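Endoglucanase FnCel5A (PDB 3NCO) probably hydrolyses internal beta-1,4-glucosidic bonds of cellulose, as a TIM-barrel endoglucanase of glycosyl hydrolase family 5. Local coordinates at residues L137-N143 / R172-D177; I199-Y205 / V254-E260; V226-G230 / S271-W275. All blocks are in the same frame, centred on the assembly; numbering follows the deposited sequence.

Interaction 1: L137-N143 / R172-D177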
loop_
_atom_site.group_PDB
_atom_site.type_symbol
_atom_site.label_atom_id
_atom_site.label_comp_id
_atom_site.label_asym_id
_atom_site.label_seq_id
_atom_site.Cartn_x
_atom_site.Cartn_y
_atom_site.Cartn_z
ATOM N N LEU A 137 -6.959 11.164 -6.548
ATOM C CA LEU A 137 -5.544 10.875 -6.218
ATOM C C LEU A 137 -5.317 11.104 -4.714
ATOM O O LEU A 137 -5.497 12.235 -4.231
ATOM C CB LEU A 137 -4.588 11.799 -6.976
ATOM C CG LEU A 137 -3.095 11.650 -6.633
ATOM C CD1 LEU A 137 -2.527 10.263 -7.076
ATOM C CD2 LEU A 137 -2.308 12.811 -7.262
ATOM N N PHE A 138 -4.827 10.053 -4.050
ATOM C CA PHE A 138 -4.472 10.087 -2.608
ATOM C C PHE A 138 -2.957 10.002 -2.426
ATOM O O PHE A 138 -2.290 9.335 -3.244
ATOM C CB PHE A 138 -5.057 8.854 -1.880
ATOM C CG PHE A 138 -6.561 8.783 -1.871
ATOM C CD1 PHE A 138 -7.346 9.782 -2.381
ATOM C CD2 PHE A 138 -7.183 7.703 -1.250
ATOM C CE1 PHE A 138 -8.764 9.645 -2.410
ATOM C CE2 PHE A 138 -8.575 7.575 -1.229
ATOM C CZ PHE A 138 -9.375 8.541 -1.833
ATOM N N PHE A 139 -2.414 10.651 -1.377
ATOM C CA PHE A 139 -0.986 10.506 -1.081
ATOM C C PHE A 139 -0.789 9.506 0.052
ATOM O O PHE A 139 -1.708 9.310 0.859
ATOM C CB PHE A 139 -0.407 11.828 -0.582
ATOM C CG PHE A 139 -0.405 12.916 -1.623
ATOM C CD1 PHE A 139 -0.550 12.563 -2.968
ATOM C CD2 PHE A 139 -0.193 14.282 -1.271
ATOM C CE1 PHE A 139 -0.559 13.506 -3.962
ATOM C CE2 PHE A 139 -0.164 15.277 -2.266
ATOM C CZ PHE A 139 -0.325 14.895 -3.630
ATOM N N GLU A 140 0.390 8.881 0.139
ATOM C CA GLU A 140 0.683 7.942 1.209
ATOM C C GLU A 140 2.130 8.155 1.646
ATOM O O GLU A 140 3.025 7.772 0.908
ATOM C CB GLU A 140 0.489 6.518 0.696
ATOM C CG GLU A 140 0.838 5.495 1.810
ATOM C CD GLU A 140 0.690 4.035 1.417
ATOM O OE1 GLU A 140 0.391 3.775 0.233
ATOM O OE2 GLU A 140 0.889 3.168 2.268
ATOM N N ILE A 141 2.339 8.816 2.790
ATOM C CA ILE A 141 3.656 9.348 3.154
ATOM C C ILE A 141 4.815 8.364 3.039
ATOM O O ILE A 141 5.830 8.660 2.391
ATOM C CB ILE A 141 3.634 9.917 4.573
ATOM C CG1 ILE A 141 2.760 11.171 4.512
ATOM C CG2 ILE A 141 5.059 10.389 5.001
ATOM C CD1 ILE A 141 2.390 11.716 5.918
ATOM N N PHE A 142 4.647 7.175 3.637
ATOM C CA PHE A 142 5.721 6.178 3.594
ATOM C C PHE A 142 5.200 4.765 3.790
ATOM O O PHE A 142 4.338 4.520 4.634
ATOM C CB PHE A 142 6.848 6.500 4.584
ATOM C CG PHE A 142 8.097 5.718 4.345
ATOM C CD1 PHE A 142 8.818 5.830 3.133
ATOM C CD2 PHE A 142 8.526 4.814 5.310
ATOM C CE1 PHE A 142 9.959 5.038 2.910
ATOM C CE2 PHE A 142 9.685 4.057 5.121
ATOM C CZ PHE A 142 10.396 4.159 3.935
ATOM N N ASN A 143 5.780 3.836 3.040
ATOM C CA ASN A 143 5.432 2.422 3.149
ATOM C C ASN A 143 6.186 1.759 4.290
ATOM O O ASN A 143 7.404 1.784 4.355
ATOM C CB ASN A 143 5.870 1.763 1.841
ATOM C CG ASN A 143 5.619 0.281 1.822
ATOM O OD1 ASN A 143 6.570 -0.533 1.808
ATOM N ND2 ASN A 143 4.413 -0.067 1.877
ATOM N N ARG A 172 -6.513 16.931 0.580
ATOM C CA ARG A 172 -6.263 15.646 -0.073
ATOM C C ARG A 172 -6.074 14.560 0.959
ATOM O O ARG A 172 -5.416 14.763 1.998
ATOM C CB ARG A 172 -5.023 15.683 -0.967
ATOM C CG ARG A 172 -4.962 14.451 -1.923
ATOM C CD ARG A 172 -3.741 14.545 -2.846
ATOM N NE ARG A 172 -3.816 15.775 -3.678
ATOM C CZ ARG A 172 -4.625 15.946 -4.737
ATOM N NH1 ARG A 172 -5.414 14.946 -5.161
ATOM N NH2 ARG A 172 -4.621 17.113 -5.362
ATOM N N ILE A 173 -6.645 13.407 0.665
ATOM C CA ILE A 173 -6.438 12.269 1.552
ATOM C C ILE A 173 -4.939 11.914 1.669
ATOM O O ILE A 173 -4.252 11.754 0.654
ATOM C CB ILE A 173 -7.223 11.073 1.083
ATOM C CG1 ILE A 173 -8.729 11.324 1.260
ATOM C CG2 ILE A 173 -6.757 9.813 1.858
ATOM C CD1 ILE A 173 -9.212 11.341 2.689
ATOM N N VAL A 174 -4.440 11.763 2.900
ATOM C CA VAL A 174 -3.083 11.286 3.099
ATOM C C VAL A 174 -3.177 10.021 3.951
ATOM O O VAL A 174 -3.832 10.025 5.026
ATOM C CB VAL A 174 -2.224 12.359 3.819
ATOM C CG1 VAL A 174 -0.807 11.788 4.286
ATOM C CG2 VAL A 174 -2.123 13.585 2.899
ATOM N N ILE A 175 -2.531 8.947 3.487
ATOM C CA ILE A 175 -2.599 7.646 4.167
ATOM C C ILE A 175 -1.359 7.503 5.034
ATOM O O ILE A 175 -0.239 7.692 4.550
ATOM C CB ILE A 175 -2.648 6.499 3.135
ATOM C CG1 ILE A 175 -4.023 6.516 2.460
ATOM C CG2 ILE A 175 -2.422 5.100 3.773
ATOM C CD1 ILE A 175 -3.992 5.913 1.093
ATOM N N ILE A 176 -1.608 7.170 6.300
ATOM C CA ILE A 176 -0.565 6.982 7.313
ATOM C C ILE A 176 -0.383 5.498 7.653
ATOM O O ILE A 176 -1.321 4.838 8.132
ATOM C CB ILE A 176 -0.954 7.740 8.648
ATOM C CG1 ILE A 176 -1.351 9.171 8.342
ATOM C CG2 ILE A 176 0.146 7.651 9.687
ATOM C CD1 ILE A 176 -0.337 9.969 7.514
ATOM N N ASP A 177 0.803 4.962 7.382
ATOM C CA ASP A 177 1.096 3.550 7.681
ATOM C C ASP A 177 1.370 3.301 9.145
ATOM O O ASP A 177 2.005 4.066 9.811
ATOM C CB ASP A 177 2.337 3.071 6.900
ATOM C CG ASP A 177 2.007 2.837 5.362
ATOM O OD1 ASP A 177 1.301 3.700 4.768
ATOM O OD2 ASP A 177 2.514 1.851 4.756
HETATM O O HOH W 1 2.237 6.453 5.275
#
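Phe-139 pairs with Val-174 and Glu-140 with Ile-175 in a buried parallel strand contact between the fourth and fifth strands of the closed barrel. Phe-139 N reaches Ile-173 O at 3.0 Å and Ile-175 N reaches Phe-139 O at 2.8 Å, whereas Ile-141 N to Ile-175 O is a weak bond at 3.3 Å. Beyond it a water accepts from both Phe-142 N and Asp-177 N, bridging the parting chains. On the outer side, with helix 112-130, Arg-172 lays its CD over the centre of the Phe-139 ring, 3.4 Å from the centroid. A bend at chi3 (-60°) then turns the guanidinium back, so that NH1 meets Leu-137 O in the guanidinium plane at 2.9 Å; NE is hydrogen-bonded to Asn-169 OD1. On the inner side, Ile-173 CB covers one face of the Phe-138 ring, displaced toward its rim. Also inside the barrel, Glu-140 runs fully extended past Ile-175 CG2 and brings OE2 to 2.6 Å from Asp-177 OD1, the carboxylate planes 34° apart. So short a separation suggests that one of the two acids is protonated, without telling which. Arg-59 forms a salt bridge with Glu-140 OE1, and the backbone N of Glu-144 bonds Asp-177 OD2, which helps to hold both groups in place. Helix 151-168 connects the two strands, giving the beta-alpha-beta unit repeated around a TIM barrel.

Interaction 2: I199-Y205 / V254-E260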
loop_
_atom_site.group_PDB
_atom_site.type_symbol
_atom_site.label_atom_id
_atom_site.label_comp_id
_atom_site.label_asym_id
_atom_site.label_seq_id
_atom_site.Cartn_x
_atom_site.Cartn_y
_atom_site.Cartn_z
ATOM N N ILE A 199 -6.227 8.554 6.476
ATOM C CA ILE A 199 -6.651 7.159 6.587
ATOM C C ILE A 199 -5.463 6.384 7.119
ATOM O O ILE A 199 -4.325 6.639 6.708
ATOM C CB ILE A 199 -7.024 6.629 5.173
ATOM C CG1 ILE A 199 -8.293 7.367 4.677
ATOM C CG2 ILE A 199 -7.300 5.114 5.151
ATOM C CD1 ILE A 199 -8.666 7.053 3.235
ATOM N N VAL A 200 -5.720 5.408 7.991
ATOM C CA VAL A 200 -4.579 4.644 8.536
ATOM C C VAL A 200 -4.529 3.347 7.754
ATOM O O VAL A 200 -5.578 2.787 7.382
ATOM C CB VAL A 200 -4.813 4.378 10.078
ATOM C CG1 VAL A 200 -3.892 3.300 10.606
ATOM C CG2 VAL A 200 -4.653 5.696 10.866
ATOM N N SER A 201 -3.314 2.871 7.475
ATOM C CA SER A 201 -3.185 1.612 6.739
ATOM C C SER A 201 -2.300 0.578 7.426
ATOM O O SER A 201 -1.247 0.923 7.931
ATOM C CB SER A 201 -2.627 1.929 5.353
ATOM O OG SER A 201 -2.451 0.743 4.624
ATOM N N PHE A 202 -2.726 -0.695 7.381
ATOM C CA PHE A 202 -1.838 -1.806 7.842
ATOM C C PHE A 202 -1.723 -2.801 6.714
ATOM O O PHE A 202 -2.466 -2.675 5.740
ATOM C CB PHE A 202 -2.320 -2.494 9.140
ATOM C CG PHE A 202 -3.534 -3.410 8.967
ATOM C CD1 PHE A 202 -3.416 -4.785 9.143
ATOM C CD2 PHE A 202 -4.809 -2.867 8.683
ATOM C CE1 PHE A 202 -4.574 -5.633 9.015
ATOM C CE2 PHE A 202 -5.934 -3.694 8.539
ATOM C CZ PHE A 202 -5.807 -5.054 8.705
ATOM N N HIS A 203 -0.728 -3.663 6.794
ATOM C CA HIS A 203 -0.541 -4.715 5.817
ATOM C C HIS A 203 -0.710 -6.050 6.491
ATOM O O HIS A 203 -0.387 -6.185 7.675
ATOM C CB HIS A 203 0.853 -4.636 5.255
ATOM C CG HIS A 203 1.097 -3.365 4.510
ATOM N ND1 HIS A 203 2.327 -3.038 4.007
ATOM C CD2 HIS A 203 0.255 -2.365 4.178
ATOM C CE1 HIS A 203 2.238 -1.875 3.376
ATOM N NE2 HIS A 203 0.984 -1.445 3.470
ATOM N N TYR A 204 -1.234 -7.027 5.757
ATOM C CA TYR A 204 -1.566 -8.300 6.360
ATOM C C TYR A 204 -0.982 -9.466 5.586
ATOM O O TYR A 204 -1.355 -9.706 4.435
ATOM C CB TYR A 204 -3.079 -8.518 6.529
ATOM C CG TYR A 204 -3.367 -9.622 7.540
ATOM C CD1 TYR A 204 -3.148 -9.421 8.903
ATOM C CD2 TYR A 204 -3.867 -10.867 7.117
ATOM C CE1 TYR A 204 -3.402 -10.469 9.811
ATOM C CE2 TYR A 204 -4.126 -11.894 7.991
ATOM C CZ TYR A 204 -3.898 -11.686 9.334
ATOM O OH TYR A 204 -4.175 -12.672 10.224
ATOM N N TYR A 205 -0.095 -10.196 6.267
ATOM C CA TYR A 205 0.551 -11.382 5.705
ATOM C C TYR A 205 0.645 -12.556 6.701
ATOM O O TYR A 205 1.477 -13.457 6.532
ATOM C CB TYR A 205 1.965 -10.996 5.302
ATOM C CG TYR A 205 2.000 -10.067 4.107
ATOM C CD1 TYR A 205 1.750 -10.545 2.832
ATOM C CD2 TYR A 205 2.355 -8.686 4.252
ATOM C CE1 TYR A 205 1.829 -9.733 1.727
ATOM C CE2 TYR A 205 2.444 -7.864 3.129
ATOM C CZ TYR A 205 2.182 -8.380 1.869
ATOM O OH TYR A 205 2.289 -7.602 0.746
ATOM N N VAL A 254 -10.937 6.914 12.968
ATOM C CA VAL A 254 -10.174 6.980 11.694
ATOM C C VAL A 254 -10.521 5.759 10.820
ATOM O O VAL A 254 -10.748 4.668 11.343
ATOM C CB VAL A 254 -8.661 7.091 12.004
ATOM C CG1 VAL A 254 -8.137 5.805 12.626
ATOM C CG2 VAL A 254 -7.835 7.553 10.796
ATOM N N PRO A 255 -10.586 5.942 9.473
ATOM C CA PRO A 255 -10.852 4.768 8.631
ATOM C C PRO A 255 -9.581 3.959 8.404
ATOM O O PRO A 255 -8.485 4.477 8.597
ATOM C CB PRO A 255 -11.253 5.369 7.281
ATOM C CG PRO A 255 -11.221 6.847 7.414
ATOM C CD PRO A 255 -10.476 7.185 8.687
ATOM N N ILE A 256 -9.762 2.704 7.963
ATOM C CA ILE A 256 -8.653 1.782 7.786
ATOM C C ILE A 256 -8.630 1.243 6.343
ATOM O O ILE A 256 -9.642 0.722 5.848
ATOM C CB ILE A 256 -8.834 0.551 8.725
ATOM C CG1 ILE A 256 -8.718 0.989 10.177
ATOM C CG2 ILE A 256 -7.863 -0.578 8.381
ATOM C CD1 ILE A 256 -7.255 1.311 10.613
ATOM N N PHE A 257 -7.427 1.271 5.731
ATOM C CA PHE A 257 -7.138 0.639 4.422
ATOM C C PHE A 257 -6.153 -0.490 4.650
ATOM O O PHE A 257 -5.062 -0.319 5.215
ATOM C CB PHE A 257 -6.533 1.756 3.544
ATOM C CG PHE A 257 -5.842 1.313 2.302
ATOM C CD1 PHE A 257 -6.397 0.441 1.348
ATOM C CD2 PHE A 257 -4.617 1.932 2.024
ATOM C CE1 PHE A 257 -5.691 0.215 0.156
ATOM C CE2 PHE A 257 -3.918 1.676 0.884
ATOM C CZ PHE A 257 -4.448 0.876 -0.070
ATOM N N LEU A 258 -6.553 -1.691 4.241
ATOM C CA LEU A 258 -5.627 -2.807 4.259
ATOM C C LEU A 258 -4.816 -2.699 2.948
ATOM O O LEU A 258 -5.299 -3.143 1.879
ATOM C CB LEU A 258 -6.476 -4.115 4.263
ATOM C CG LEU A 258 -5.733 -5.440 3.979
ATOM C CD1 LEU A 258 -4.628 -5.594 5.012
ATOM C CD2 LEU A 258 -6.659 -6.691 3.997
ATOM N N GLY A 259 -3.623 -2.071 3.036
ATOM C CA GLY A 259 -2.925 -1.638 1.825
ATOM C C GLY A 259 -2.196 -2.705 1.081
ATOM O O GLY A 259 -1.910 -2.547 -0.104
ATOM N N GLU A 260 -1.838 -3.786 1.790
ATOM C CA GLU A 260 -1.301 -4.930 1.080
ATOM C C GLU A 260 -1.806 -6.157 1.755
ATOM O O GLU A 260 -1.905 -6.232 2.976
ATOM C CB GLU A 260 0.221 -4.991 1.123
ATOM C CG GLU A 260 0.900 -3.818 0.527
ATOM C CD GLU A 260 2.410 -3.920 0.608
ATOM O OE1 GLU A 260 2.960 -5.004 0.964
ATOM O OE2 GLU A 260 3.129 -2.846 0.435
#
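Strands six and seven of the TIM barrel run parallel here, from Val-200 beside Ile-256 up to the C-terminal rim where Glu-260 stands, the strand end at which family 5 glycosidases carry their nucleophile. Val-200 gives its N to Pro-255 O and takes Phe-257 N on its own O, 2.9 Å away. Phe-257 O accepts twice: from Phe-202 N, and from Ser-201 OG at 2.9 Å, which lies well above the carbonyl plane. Further along, Gly-259 N bonds Phe-202 O and Tyr-204 N bonds Glu-260 O. On the helix-facing side, Leu-258 CD1 sits over one face of the Phe-202 ring, 4.1 Å from its centroid, while Ile-256 CG2 meets the edge of the same ring at 3.7 Å from CE2. On the inner face of the sheet, with Ser-201 and Phe-257, the extended Glu-260 chain passes over one face of the His-203 ring: its CG is over the centre, 3.7 Å from the centroid, and its carboxylate is stacked at 23° to the ring plane. Tyr-205 OH donates to Glu-260 OE1 on the anti side, at 2.7 Å. Arg-59 holds OE2 by a salt bridge, and Glu-144 is bonded to His-203 ND1. With a hydroxyl on one oxygen, an arginine on the other and an imidazole against its flat side, the Glu-260 carboxylate probably has little freedom to rotate, consistent with a precisely placed group in the active site.

Interaction 3: V226-G230 / S271-W275; sequences VKWEG and SRVKW
An irregular loop, 226-230, lies against one turn of helix 269-285, the CA atoms of Trp-228 and Ser-271 coming within 4.9 Å of each other; Ser-271 and Trp-275, one turn apart and joined by the helical bond Trp-275 N to Ser-271 O, lie on the same flank. The backbone of the loop is fastened at Trp-228, whose N points almost straight at Ser-271 OG (3.0 Å, 172° at the hydrogen). That hydroxyl is also bonded to Asp-268, so the residue just ahead of the helix helps to position it. From here the Trp-228 side chain swings along the helix, its CG opposite the backbone N (chi1 -166°), and presents a broad face to Trp-275. The indoles form an edge-to-face pair: CD1 at the edge of the Trp-275 five-membered ring comes down on the Trp-228 face, with planes at 87° and five-membered centroids 4.7 Å apart. Trp-275 CA covers the neighbouring six-membered ring, 3.9 Å from its centroid. Gly-230 N lies over the opposite face of Trp-228, while Lys-274 CB meets the edge of the ring in its plane. Farther out, Lys-274 CD passes Glu-229 O at 3.7 Å, before NZ turns to a salt bridge with Glu-270. Trp-275 NE1 is bonded to Glu-206 O, and Phe-210 of helix 208-211 touches both indoles, bringing that short helix into the cluster. About 23 Å from the centre of the chain, the contact packs the long connection after strand 198-204 onto helix 269-285, the helix that follows strand 256-261 on the outside of the TIM barrel.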
loop_
_atom_site.group_PDB
_atom_site.type_symbol
_atom_site.label_atom_id
_atom_site.label_comp_id
_atom_site.label_asym_id
_atom_site.label_seq_id
_atom_site.Cartn_x
_atom_site.Cartn_y
_atom_site.Cartn_z
ATOM N N VAL A 226 3.555 -25.478 3.372
ATOM C CA VAL A 226 2.729 -25.051 4.504
ATOM C C VAL A 226 1.312 -24.766 3.966
ATOM O O VAL A 226 1.150 -23.979 3.047
ATOM C CB VAL A 226 3.348 -23.795 5.202
ATOM C CG1 VAL A 226 2.408 -23.254 6.255
ATOM C CG2 VAL A 226 4.703 -24.185 5.781
ATOM N N LYS A 227 0.286 -25.418 4.526
ATOM C CA LYS A 227 -1.054 -25.223 4.014
ATOM C C LYS A 227 -1.850 -24.143 4.759
ATOM O O LYS A 227 -1.507 -23.738 5.858
ATOM C CB LYS A 227 -1.832 -26.547 4.040
ATOM C CG LYS A 227 -1.168 -27.601 3.123
ATOM C CD LYS A 227 -1.852 -28.943 3.202
ATOM C CE LYS A 227 -1.510 -29.630 4.535
ATOM N NZ LYS A 227 -1.273 -31.096 4.357
ATOM N N TRP A 228 -2.943 -23.717 4.151
ATOM C CA TRP A 228 -3.911 -22.908 4.856
ATOM C C TRP A 228 -5.274 -23.404 4.370
ATOM O O TRP A 228 -5.611 -23.283 3.196
ATOM C CB TRP A 228 -3.675 -21.408 4.580
ATOM C CG TRP A 228 -4.460 -20.512 5.577
ATOM C CD1 TRP A 228 -3.983 -19.998 6.747
ATOM C CD2 TRP A 228 -5.842 -20.108 5.488
ATOM N NE1 TRP A 228 -4.981 -19.286 7.390
ATOM C CE2 TRP A 228 -6.122 -19.323 6.635
ATOM C CE3 TRP A 228 -6.851 -20.283 4.527
ATOM C CZ2 TRP A 228 -7.395 -18.730 6.864
ATOM C CZ3 TRP A 228 -8.136 -19.723 4.758
ATOM C CH2 TRP A 228 -8.390 -18.950 5.926
ATOM N N GLU A 229 -6.071 -23.965 5.286
ATOM C CA GLU A 229 -7.206 -24.810 4.874
ATOM C C GLU A 229 -8.594 -24.249 5.103
ATOM O O GLU A 229 -9.625 -24.917 4.809
ATOM C CB GLU A 229 -7.061 -26.182 5.529
ATOM C CG GLU A 229 -5.774 -26.829 5.083
ATOM C CD GLU A 229 -5.577 -28.121 5.775
ATOM O OE1 GLU A 229 -6.102 -29.118 5.230
ATOM O OE2 GLU A 229 -4.949 -28.132 6.864
ATOM N N GLY A 230 -8.648 -23.026 5.630
ATOM C CA GLY A 230 -9.939 -22.429 5.929
ATOM C C GLY A 230 -10.673 -23.089 7.090
ATOM O O GLY A 230 -11.903 -22.936 7.212
ATOM N N SER A 271 -4.703 -23.332 -1.158
ATOM C CA SER A 271 -4.441 -22.511 0.047
ATOM C C SER A 271 -4.441 -21.004 -0.222
ATOM O O SER A 271 -5.057 -20.241 0.513
ATOM C CB SER A 271 -3.152 -22.910 0.774
ATOM O OG SER A 271 -3.213 -24.243 1.256
ATOM N N ARG A 272 -3.785 -20.575 -1.292
ATOM C CA ARG A 272 -3.717 -19.154 -1.630
ATOM C C ARG A 272 -5.117 -18.588 -1.852
ATOM O O ARG A 272 -5.468 -17.474 -1.383
ATOM C CB ARG A 272 -2.882 -18.968 -2.893
ATOM C CG ARG A 272 -1.417 -19.172 -2.643
ATOM C CD ARG A 272 -0.618 -19.055 -3.900
ATOM N NE ARG A 272 -0.441 -17.661 -4.259
ATOM C CZ ARG A 272 -0.261 -17.212 -5.507
ATOM N NH1 ARG A 272 -0.211 -18.059 -6.531
ATOM N NH2 ARG A 272 -0.086 -15.892 -5.715
ATOM N N VAL A 273 -5.925 -19.383 -2.569
ATOM C CA VAL A 273 -7.264 -18.974 -2.955
ATOM C C VAL A 273 -8.155 -18.822 -1.708
ATOM O O VAL A 273 -8.865 -17.790 -1.573
ATOM C CB VAL A 273 -7.856 -20.012 -3.951
ATOM C CG1 VAL A 273 -9.384 -19.889 -4.015
ATOM C CG2 VAL A 273 -7.236 -19.827 -5.318
ATOM N N LYS A 274 -8.090 -19.826 -0.818
ATOM C CA LYS A 274 -8.855 -19.784 0.449
ATOM C C LYS A 274 -8.404 -18.643 1.384
ATOM O O LYS A 274 -9.246 -17.944 1.974
ATOM C CB LYS A 274 -8.752 -21.105 1.178
ATOM C CG LYS A 274 -9.569 -22.209 0.534
ATOM C CD LYS A 274 -9.516 -23.491 1.400
ATOM C CE LYS A 274 -10.041 -24.719 0.654
ATOM N NZ LYS A 274 -11.337 -24.435 -0.021
ATOM N N TRP A 275 -7.088 -18.494 1.558
ATOM C CA TRP A 275 -6.545 -17.434 2.438
ATOM C C TRP A 275 -6.943 -16.063 1.902
ATOM O O TRP A 275 -7.424 -15.213 2.656
ATOM C CB TRP A 275 -5.010 -17.577 2.558
ATOM C CG TRP A 275 -4.370 -16.592 3.510
ATOM C CD1 TRP A 275 -4.111 -16.789 4.859
ATOM C CD2 TRP A 275 -3.875 -15.278 3.190
ATOM N NE1 TRP A 275 -3.506 -15.663 5.385
ATOM C CE2 TRP A 275 -3.358 -14.730 4.386
ATOM C CE3 TRP A 275 -3.838 -14.509 2.008
ATOM C CZ2 TRP A 275 -2.827 -13.435 4.445
ATOM C CZ3 TRP A 275 -3.290 -13.215 2.061
ATOM C CH2 TRP A 275 -2.808 -12.708 3.281
#

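Interactions 1 and 2 belong to the barrel wall and are buried; their centres are 11 Å apart, and the neighbouring strands 174-177 and 198-204 connect them through probable backbone bonds such as Ile-176 N to Ile-199 O. At the mouth they converge again, Asn-143 packing on His-203 and Glu-260. Interaction 3 is peripheral and partly exposed, its centre about 31 Å from that of interaction 1, yet Trp-275 reaches back to the backbone of Tyr-204 and Tyr-205 in interaction 2. Chemistry follows position: repeated strand bonds with carboxylates gathered around Arg-59 inside, against a single backbone-to-serine bond and indole packing outside.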